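PDB 4S3I: DNA polymerase III subunit beta from Helicobacter pylori 26695, which tethers DNA polymerases and other proteins to DNA as a sliding clamp, conferring processivity on replication. Local coordinates for residues Q20-K25 / H233-K238; K26-I31 / T71-K76; L98-K101 / S106-L109. All coordinates share one frame; numbering follows the deposited sequence.

Contact 1: Q20-K25 / H233-K238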
loop_
_atom_site.group_PDB
_atom_site.type_symbol
_atom_site.label_atom_id
_atom_site.label_comp_id
_atom_site.label_asym_id
_atom_site.label_seq_id
_atom_site.Cartn_x
_atom_site.Cartn_y
_atom_site.Cartn_z
ATOM N N GLN A 20 0.171 -17.571 7.963
ATOM C CA GLN A 20 -0.428 -16.422 8.647
ATOM C C GLN A 20 -1.922 -16.303 8.352
ATOM O O GLN A 20 -2.712 -15.980 9.237
ATOM C CB GLN A 20 0.307 -15.134 8.279
ATOM C CG GLN A 20 1.763 -15.128 8.722
ATOM C CD GLN A 20 1.906 -15.250 10.227
ATOM O OE1 GLN A 20 1.415 -14.396 10.972
ATOM N NE2 GLN A 20 2.556 -16.324 10.689
ATOM N N ALA A 21 -2.313 -16.611 7.117
ATOM C CA ALA A 21 -3.695 -16.403 6.690
ATOM C C ALA A 21 -4.671 -17.346 7.368
ATOM O O ALA A 21 -5.887 -17.167 7.273
ATOM C CB ALA A 21 -3.811 -16.524 5.180
ATOM N N PHE A 22 -4.143 -18.361 8.047
ATOM C CA PHE A 22 -4.985 -19.382 8.658
ATOM C C PHE A 22 -5.058 -19.238 10.169
ATOM O O PHE A 22 -5.540 -20.134 10.854
ATOM C CB PHE A 22 -4.480 -20.778 8.297
ATOM C CG PHE A 22 -4.446 -21.034 6.821
ATOM C CD1 PHE A 22 -5.483 -21.728 6.201
ATOM C CD2 PHE A 22 -3.396 -20.566 6.044
ATOM C CE1 PHE A 22 -5.460 -21.957 4.823
ATOM C CE2 PHE A 22 -3.372 -20.791 4.661
ATOM C CZ PHE A 22 -4.406 -21.484 4.059
ATOM N N LEU A 23 -4.581 -18.107 10.675
ATOM C CA LEU A 23 -4.611 -17.832 12.108
ATOM C C LEU A 23 -5.581 -16.703 12.399
ATOM O O LEU A 23 -5.672 -15.741 11.628
ATOM C CB LEU A 23 -3.227 -17.408 12.589
ATOM C CG LEU A 23 -2.105 -18.395 12.314
ATOM C CD1 LEU A 23 -0.771 -17.751 12.607
ATOM C CD2 LEU A 23 -2.303 -19.616 13.167
ATOM N N ASP A 24 -6.297 -16.807 13.509
ATOM C CA ASP A 24 -7.023 -15.664 14.018
ATOM C C ASP A 24 -6.049 -14.943 14.937
ATOM O O ASP A 24 -5.819 -15.380 16.067
ATOM C CB ASP A 24 -8.275 -16.123 14.767
ATOM C CG ASP A 24 -9.298 -16.761 13.840
ATOM O OD1 ASP A 24 -9.346 -16.338 12.663
ATOM O OD2 ASP A 24 -10.040 -17.676 14.277
ATOM N N LYS A 25 -5.459 -13.861 14.440
ATOM C CA LYS A 25 -4.271 -13.284 15.070
ATOM C C LYS A 25 -4.521 -12.281 16.199
ATOM O O LYS A 25 -3.605 -11.983 16.966
ATOM C CB LYS A 25 -3.337 -12.678 14.011
ATOM C CG LYS A 25 -2.768 -13.703 13.023
ATOM C CD LYS A 25 -1.958 -13.057 11.895
ATOM C CE LYS A 25 -2.849 -12.504 10.775
ATOM N NZ LYS A 25 -3.701 -13.564 10.137
ATOM N N HIS A 233 2.559 -28.771 0.667
ATOM C CA HIS A 233 1.339 -28.348 1.349
ATOM C C HIS A 233 0.176 -29.327 1.272
ATOM O O HIS A 233 -0.028 -29.993 0.250
ATOM C CB HIS A 233 0.857 -27.017 0.774
ATOM C CG HIS A 233 1.862 -25.916 0.855
ATOM N ND1 HIS A 233 2.349 -25.437 2.055
ATOM C CD2 HIS A 233 2.453 -25.176 -0.113
ATOM C CE1 HIS A 233 3.204 -24.459 1.818
ATOM N NE2 HIS A 233 3.285 -24.277 0.511
ATOM N N THR A 234 -0.593 -29.396 2.359
ATOM C CA THR A 234 -1.922 -29.994 2.330
ATOM C C THR A 234 -2.888 -28.922 2.818
ATOM O O THR A 234 -2.826 -28.502 3.974
ATOM C CB THR A 234 -2.039 -31.234 3.228
ATOM O OG1 THR A 234 -1.042 -32.200 2.861
ATOM C CG2 THR A 234 -3.440 -31.861 3.109
ATOM N N PHE A 235 -3.762 -28.470 1.926
ATOM C CA PHE A 235 -4.751 -27.456 2.231
ATOM C C PHE A 235 -6.107 -28.121 2.236
ATOM O O PHE A 235 -6.363 -29.028 1.424
ATOM C CB PHE A 235 -4.716 -26.388 1.137
ATOM C CG PHE A 235 -5.891 -25.444 1.153
ATOM C CD1 PHE A 235 -5.798 -24.228 1.809
ATOM C CD2 PHE A 235 -7.078 -25.757 0.482
ATOM C CE1 PHE A 235 -6.872 -23.335 1.815
ATOM C CE2 PHE A 235 -8.157 -24.877 0.485
ATOM C CZ PHE A 235 -8.053 -23.658 1.156
ATOM N N PHE A 236 -6.984 -27.686 3.136
ATOM C CA PHE A 236 -8.386 -28.083 3.062
ATOM C C PHE A 236 -9.333 -26.908 3.289
ATOM O O PHE A 236 -8.981 -25.912 3.928
ATOM C CB PHE A 236 -8.708 -29.205 4.044
ATOM C CG PHE A 236 -9.025 -28.723 5.437
ATOM C CD1 PHE A 236 -10.336 -28.434 5.812
ATOM C CD2 PHE A 236 -8.010 -28.569 6.376
ATOM C CE1 PHE A 236 -10.631 -27.977 7.105
ATOM C CE2 PHE A 236 -8.293 -28.134 7.666
ATOM C CZ PHE A 236 -9.605 -27.830 8.028
ATOM N N THR A 237 -10.541 -27.046 2.762
ATOM C CA THR A 237 -11.620 -26.119 3.061
ATOM C C THR A 237 -12.926 -26.866 3.160
ATOM O O THR A 237 -13.159 -27.847 2.444
ATOM C CB THR A 237 -11.755 -24.994 2.000
ATOM O OG1 THR A 237 -12.869 -24.152 2.339
ATOM C CG2 THR A 237 -11.984 -25.585 0.613
ATOM N N LYS A 238 -13.774 -26.420 4.075
ATOM C CA LYS A 238 -15.130 -26.917 4.093
ATOM C C LYS A 238 -15.772 -26.377 2.824
ATOM O O LYS A 238 -15.389 -25.306 2.336
ATOM C CB LYS A 238 -15.875 -26.416 5.329
ATOM C CG LYS A 238 -17.212 -27.089 5.543
ATOM C CD LYS A 238 -18.062 -26.372 6.596
ATOM C CE LYS A 238 -17.457 -26.431 7.997
ATOM N NZ LYS A 238 -18.412 -25.927 9.043
#
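F22 and F235 carry this contact, one phenyl rim against the other. Along residues 20-25, the carbonyl of Q20 gathers the chain on both sides of F22. Its O accepts from L23 N at 3.2 Å and from K25 NZ at 2.8 Å, and the two donors arrive from opposite faces of the carbonyl plane. A21 then ties the loop to helix 203-212, its O accepting from R204 NH2 and its methyl packing on E208 and K211. F22 follows with its CB directed at strand 233-238. Its CG lies anti to the carbonyl carbon (chi1 -59°), whereas CG of F235 is anti to the backbone N (chi1 167°), and these two settings bring the ring ends together. F22 CE1 stands 3.6 Å from F235 CE1, and F22 CZ is 3.8 Å from F235 CD1. With centroids 6.0 Å apart and planes at 71°, neither ring covers the face of the other, so the pair is buried apolar rim packing and not a stack. Beyond F22 the chain turns away from the strand, and K25 folds back to the Q20 carbonyl. The side chain of I53, on strand 53-60, touches both phenylalanines. Because strands 53-60 and 233-238 are sheet neighbours of the N-terminal and central domains, this is the continuous interdomain sheet of a beta sliding clamp, with a loop packed over the junction.

Contact 2: K26-I31 / T71-K76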
loop_
_atom_site.group_PDB
_atom_site.type_symbol
_atom_site.label_atom_id
_atom_site.label_comp_id
_atom_site.label_asym_id
_atom_site.label_seq_id
_atom_site.Cartn_x
_atom_site.Cartn_y
_atom_site.Cartn_z
ATOM N N LYS A 26 -5.746 -11.773 16.315
ATOM C CA LYS A 26 -6.008 -10.635 17.210
ATOM C C LYS A 26 -6.006 -10.981 18.691
ATOM O O LYS A 26 -5.563 -10.182 19.519
ATOM C CB LYS A 26 -7.296 -9.902 16.820
ATOM C CG LYS A 26 -7.140 -9.137 15.496
ATOM C CD LYS A 26 -8.424 -8.447 15.057
ATOM C CE LYS A 26 -8.211 -7.722 13.735
ATOM N NZ LYS A 26 -9.495 -7.452 13.037
ATOM N N ASP A 27 -6.504 -12.166 19.020
ATOM C CA ASP A 27 -6.487 -12.625 20.406
ATOM C C ASP A 27 -5.384 -13.674 20.551
ATOM O O ASP A 27 -5.573 -14.840 20.224
ATOM C CB ASP A 27 -7.850 -13.195 20.808
ATOM C CG ASP A 27 -7.855 -13.777 22.205
ATOM O OD1 ASP A 27 -6.939 -13.459 23.004
ATOM O OD2 ASP A 27 -8.802 -14.539 22.518
ATOM N N ALA A 28 -4.226 -13.241 21.038
ATOM C CA ALA A 28 -3.070 -14.130 21.144
ATOM C C ALA A 28 -3.231 -15.136 22.273
ATOM O O ALA A 28 -2.464 -16.085 22.363
ATOM C CB ALA A 28 -1.786 -13.324 21.316
ATOM N N SER A 29 -4.220 -14.930 23.134
ATOM C CA SER A 29 -4.458 -15.861 24.232
ATOM C C SER A 29 -5.271 -17.094 23.784
ATOM O O SER A 29 -5.483 -18.037 24.562
ATOM C CB SER A 29 -5.152 -15.157 25.391
ATOM O OG SER A 29 -6.510 -14.921 25.098
ATOM N N SER A 30 -5.720 -17.090 22.529
ATOM C CA SER A 30 -6.506 -18.213 21.994
ATOM C C SER A 30 -5.647 -19.133 21.138
ATOM O O SER A 30 -4.814 -18.661 20.363
ATOM C CB SER A 30 -7.685 -17.707 21.153
ATOM O OG SER A 30 -8.311 -18.764 20.438
ATOM N N ILE A 31 -5.882 -20.442 21.243
ATOM C CA ILE A 31 -5.116 -21.394 20.445
ATOM C C ILE A 31 -5.350 -21.174 18.947
ATOM O O ILE A 31 -4.554 -21.605 18.130
ATOM C CB ILE A 31 -5.378 -22.879 20.853
ATOM C CG1 ILE A 31 -4.300 -23.804 20.269
ATOM C CG2 ILE A 31 -6.771 -23.348 20.430
ATOM C CD1 ILE A 31 -4.218 -25.150 20.968
ATOM N N THR A 71 3.122 -26.056 20.320
ATOM C CA THR A 71 2.389 -24.999 19.604
ATOM C C THR A 71 3.046 -23.673 19.899
ATOM O O THR A 71 3.738 -23.543 20.905
ATOM C CB THR A 71 0.924 -24.862 20.062
ATOM O OG1 THR A 71 0.877 -24.071 21.260
ATOM C CG2 THR A 71 0.283 -26.228 20.308
ATOM N N ILE A 72 2.798 -22.677 19.053
ATOM C CA ILE A 72 3.384 -21.363 19.245
ATOM C C ILE A 72 2.532 -20.328 18.516
ATOM O O ILE A 72 1.941 -20.624 17.470
ATOM C CB ILE A 72 4.855 -21.336 18.731
ATOM C CG1 ILE A 72 5.555 -20.028 19.090
ATOM C CG2 ILE A 72 4.938 -21.646 17.228
ATOM C CD1 ILE A 72 6.915 -19.857 18.421
ATOM N N ASN A 73 2.452 -19.129 19.087
ATOM C CA ASN A 73 1.764 -18.016 18.435
ATOM C C ASN A 73 2.399 -17.727 17.075
ATOM O O ASN A 73 3.573 -17.360 16.994
ATOM C CB ASN A 73 1.821 -16.764 19.309
ATOM C CG ASN A 73 1.017 -15.616 18.728
ATOM O OD1 ASN A 73 1.509 -14.866 17.897
ATOM N ND2 ASN A 73 -0.233 -15.478 19.172
ATOM N N GLY A 74 1.625 -17.905 16.011
ATOM C CA GLY A 74 2.157 -17.802 14.658
ATOM C C GLY A 74 2.626 -16.416 14.252
ATOM O O GLY A 74 3.596 -16.266 13.511
ATOM N N LYS A 75 1.940 -15.388 14.732
ATOM C CA LYS A 75 2.316 -14.025 14.339
ATOM C C LYS A 75 3.625 -13.603 15.008
ATOM O O LYS A 75 4.519 -13.063 14.360
ATOM C CB LYS A 75 1.198 -13.028 14.663
ATOM C CG LYS A 75 1.576 -11.554 14.365
ATOM C CD LYS A 75 0.608 -10.579 15.041
ATOM C CE LYS A 75 0.810 -9.146 14.544
ATOM N NZ LYS A 75 2.178 -8.628 14.805
ATOM N N LYS A 76 3.732 -13.856 16.308
ATOM C CA LYS A 76 4.963 -13.554 17.038
ATOM C C LYS A 76 6.140 -14.359 16.480
ATOM O O LYS A 76 7.234 -13.834 16.328
ATOM C CB LYS A 76 4.787 -13.821 18.542
ATOM C CG LYS A 76 3.776 -12.898 19.225
ATOM C CD LYS A 76 3.422 -13.393 20.633
ATOM C CE LYS A 76 2.296 -12.567 21.257
ATOM N NZ LYS A 76 2.759 -11.228 21.715
#
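The CA atoms of A28 and N73 lie 6.8 Å apart, where a type I beta turn from D27 to S30 meets the junction between strand 68-73 and helix 74-82. The turn is closed by S30 N bonding to D27 O at 3.2 Å. On its outer side D27 OD1 accepts twice from S29: the backbone N, at 3.1 Å, comes from above the carboxylate plane and makes an Asx turn, while S29 OG meets it on the syn side at 2.6 Å. Within this turn A28 has its CB directed at residues 71-76. The methyl rests 3.4 Å from ND2 of N73 and 4.2 Å from CE of K76, in packing contact with both. N73 holds its CG anti to the backbone N (chi1 -175°), and its amide splits the work: ND2 lies against A28, while OD1 accepts from K76 N at 2.9 Å. That bond is nearly straight, 173° at the hydrogen, and lies in the plane of the amide carbonyl, as expected of an N-cap at the start of helix 74-82. K76 extends along its chain and bends at chi4, past the A28 methyl, to a salt bridge between its NZ and E300 of the second subunit. The chemistry is thus divided: polar bonds organise each segment separately, and a small van der Waals touch, the A28 methyl against the N73 amide nitrogen and the K76 chain, joins them. The cap bond fixes the amide that A28 packs on, and the charge beside it is spent on the subunit interface, where it is probably partly neutralised.

Contact 3: L98-K101 / S106-L109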
loop_
_atom_site.group_PDB
_atom_site.type_symbol
_atom_site.label_atom_id
_atom_site.label_comp_id
_atom_site.label_asym_id
_atom_site.label_seq_id
_atom_site.Cartn_x
_atom_site.Cartn_y
_atom_site.Cartn_z
ATOM N N LEU A 98 8.488 -22.609 24.141
ATOM C CA LEU A 98 9.344 -22.896 22.997
ATOM C C LEU A 98 10.507 -21.918 22.977
ATOM O O LEU A 98 10.295 -20.695 22.959
ATOM C CB LEU A 98 8.580 -22.766 21.682
ATOM C CG LEU A 98 9.466 -23.089 20.472
ATOM C CD1 LEU A 98 9.873 -24.556 20.527
ATOM C CD2 LEU A 98 8.807 -22.765 19.134
ATOM N N ALA A 99 11.734 -22.436 22.964
ATOM C CA ALA A 99 12.912 -21.563 22.882
ATOM C C ALA A 99 13.386 -21.442 21.440
ATOM O O ALA A 99 13.416 -22.433 20.705
ATOM C CB ALA A 99 14.035 -22.067 23.778
ATOM N N ILE A 100 13.754 -20.231 21.035
ATOM C CA ILE A 100 14.286 -20.010 19.697
ATOM C C ILE A 100 15.684 -19.413 19.825
ATOM O O ILE A 100 15.852 -18.380 20.474
ATOM C CB ILE A 100 13.413 -19.028 18.914
ATOM C CG1 ILE A 100 11.984 -19.567 18.760
ATOM C CG2 ILE A 100 14.038 -18.695 17.551
ATOM C CD1 ILE A 100 10.986 -18.473 18.330
ATOM N N LYS A 101 16.686 -20.042 19.213
ATOM C CA LYS A 101 18.057 -19.543 19.353
ATOM C C LYS A 101 18.738 -19.396 18.011
ATOM O O LYS A 101 18.586 -20.239 17.122
ATOM C CB LYS A 101 18.901 -20.456 20.248
ATOM C CG LYS A 101 18.137 -21.174 21.326
ATOM C CD LYS A 101 18.259 -20.470 22.659
ATOM C CE LYS A 101 19.690 -20.499 23.170
ATOM N NZ LYS A 101 19.788 -19.971 24.564
ATOM N N SER A 106 18.261 -15.053 21.449
ATOM C CA SER A 106 17.425 -16.115 22.013
ATOM C C SER A 106 16.051 -15.605 22.453
ATOM O O SER A 106 15.929 -14.497 22.968
ATOM C CB SER A 106 18.134 -16.809 23.174
ATOM O OG SER A 106 18.271 -15.947 24.279
ATOM N N PHE A 107 15.021 -16.421 22.269
ATOM C CA PHE A 107 13.670 -15.997 22.593
ATOM C C PHE A 107 12.922 -17.116 23.258
ATOM O O PHE A 107 13.255 -18.291 23.075
ATOM C CB PHE A 107 12.902 -15.629 21.326
ATOM C CG PHE A 107 13.647 -14.722 20.406
ATOM C CD1 PHE A 107 14.657 -15.215 19.586
ATOM C CD2 PHE A 107 13.330 -13.376 20.340
ATOM C CE1 PHE A 107 15.346 -14.380 18.742
ATOM C CE2 PHE A 107 14.005 -12.539 19.489
ATOM C CZ PHE A 107 15.020 -13.045 18.688
ATOM N N LYS A 108 11.887 -16.754 24.006
ATOM C CA LYS A 108 10.964 -17.738 24.559
ATOM C C LYS A 108 9.522 -17.324 24.283
ATOM O O LYS A 108 9.171 -16.148 24.408
ATOM C CB LYS A 108 11.199 -17.912 26.056
ATOM C CG LYS A 108 12.466 -18.678 26.399
ATOM C CD LYS A 108 12.591 -18.918 27.899
ATOM C CE LYS A 108 12.423 -17.621 28.699
ATOM N NZ LYS A 108 13.598 -16.693 28.631
ATOM N N LEU A 109 8.696 -18.287 23.890
ATOM C CA LEU A 109 7.274 -18.041 23.695
ATOM C C LEU A 109 6.491 -19.174 24.346
ATOM O O LEU A 109 6.922 -20.330 24.327
ATOM C CB LEU A 109 6.915 -17.906 22.209
ATOM C CG LEU A 109 7.354 -16.627 21.507
ATOM C CD1 LEU A 109 7.089 -16.687 20.010
ATOM C CD2 LEU A 109 6.645 -15.421 22.112
#
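L98-K101 and S106-L109 are the two arms of a beta hairpin, paired antiparallel at the end of the N-terminal domain sheet where strand 105-110 is the outermost strand within the chain. The segment axes approach to 4.6 Å, and their directions differ by 162°. Two hydrogen-bonded pairs, L98-L109 and I100-F107, alternate with the non-hydrogen-bonded pairs A99-K108 and K101-S106. In the first, L98 N reaches L109 O at 2.8 Å, and L109 N returns to L98 O at 3.0 Å. In the second bonded pair, I100 N donates to F107 O at 2.9 Å and F107 N to I100 O at 2.8 Å, the latter being more bent, 147° at the hydrogen. CA-H...O contacts share these carbonyls: S106 CA lies 3.2 Å from I100 O, which also takes F107 N. L98, I100, F107 and L109 share the buried face, which helix 74-82 covers through F77 and I80. There CD1 of F107 lies 4.1 Å from CB of I100, the two side chains meeting at a slant, while I100 O sits at the edge of the ring, near its plane. A99, K101, S106 and K108 occupy the other face. K101 bends at chi2 and chi3, curling its aliphatic chain over S106, with CD 3.7 Å from S106 CB. K108 instead leads away from the hairpin, and its NZ bonds to OG1 of T301 in the second subunit. S106, F107 and K108 also pair antiparallel with a strand of that subunit, and F107 packs on its L272. The edge strand therefore continues the sheet across the dimer interface, the arrangement by which beta sliding clamps close two subunits into a ring.

In the fold
Contact 1 is the most central, its centre about 14 Å from the centre of the chain, and joins the N-terminal and central domains by aromatic packing. Contact 3, its centre about 36 Å out, relies on backbone bonding and is buried through its apolar face despite its place at the subunit interface. Contact 2, partly buried, lies between and touches both. Q20 NE2 probably bonds to G74 O at 3.0 Å, coupling it to contact 1, while I72 CD1 packs 3.5 Å from L98 CD2, coupling it to contact 3. Contacts 1 and 2 share the loop between helix 9-19 and strand 34-40; helix 74-82 begins in contact 2 and packs on the apolar face of contact 3, and both reach the second subunit.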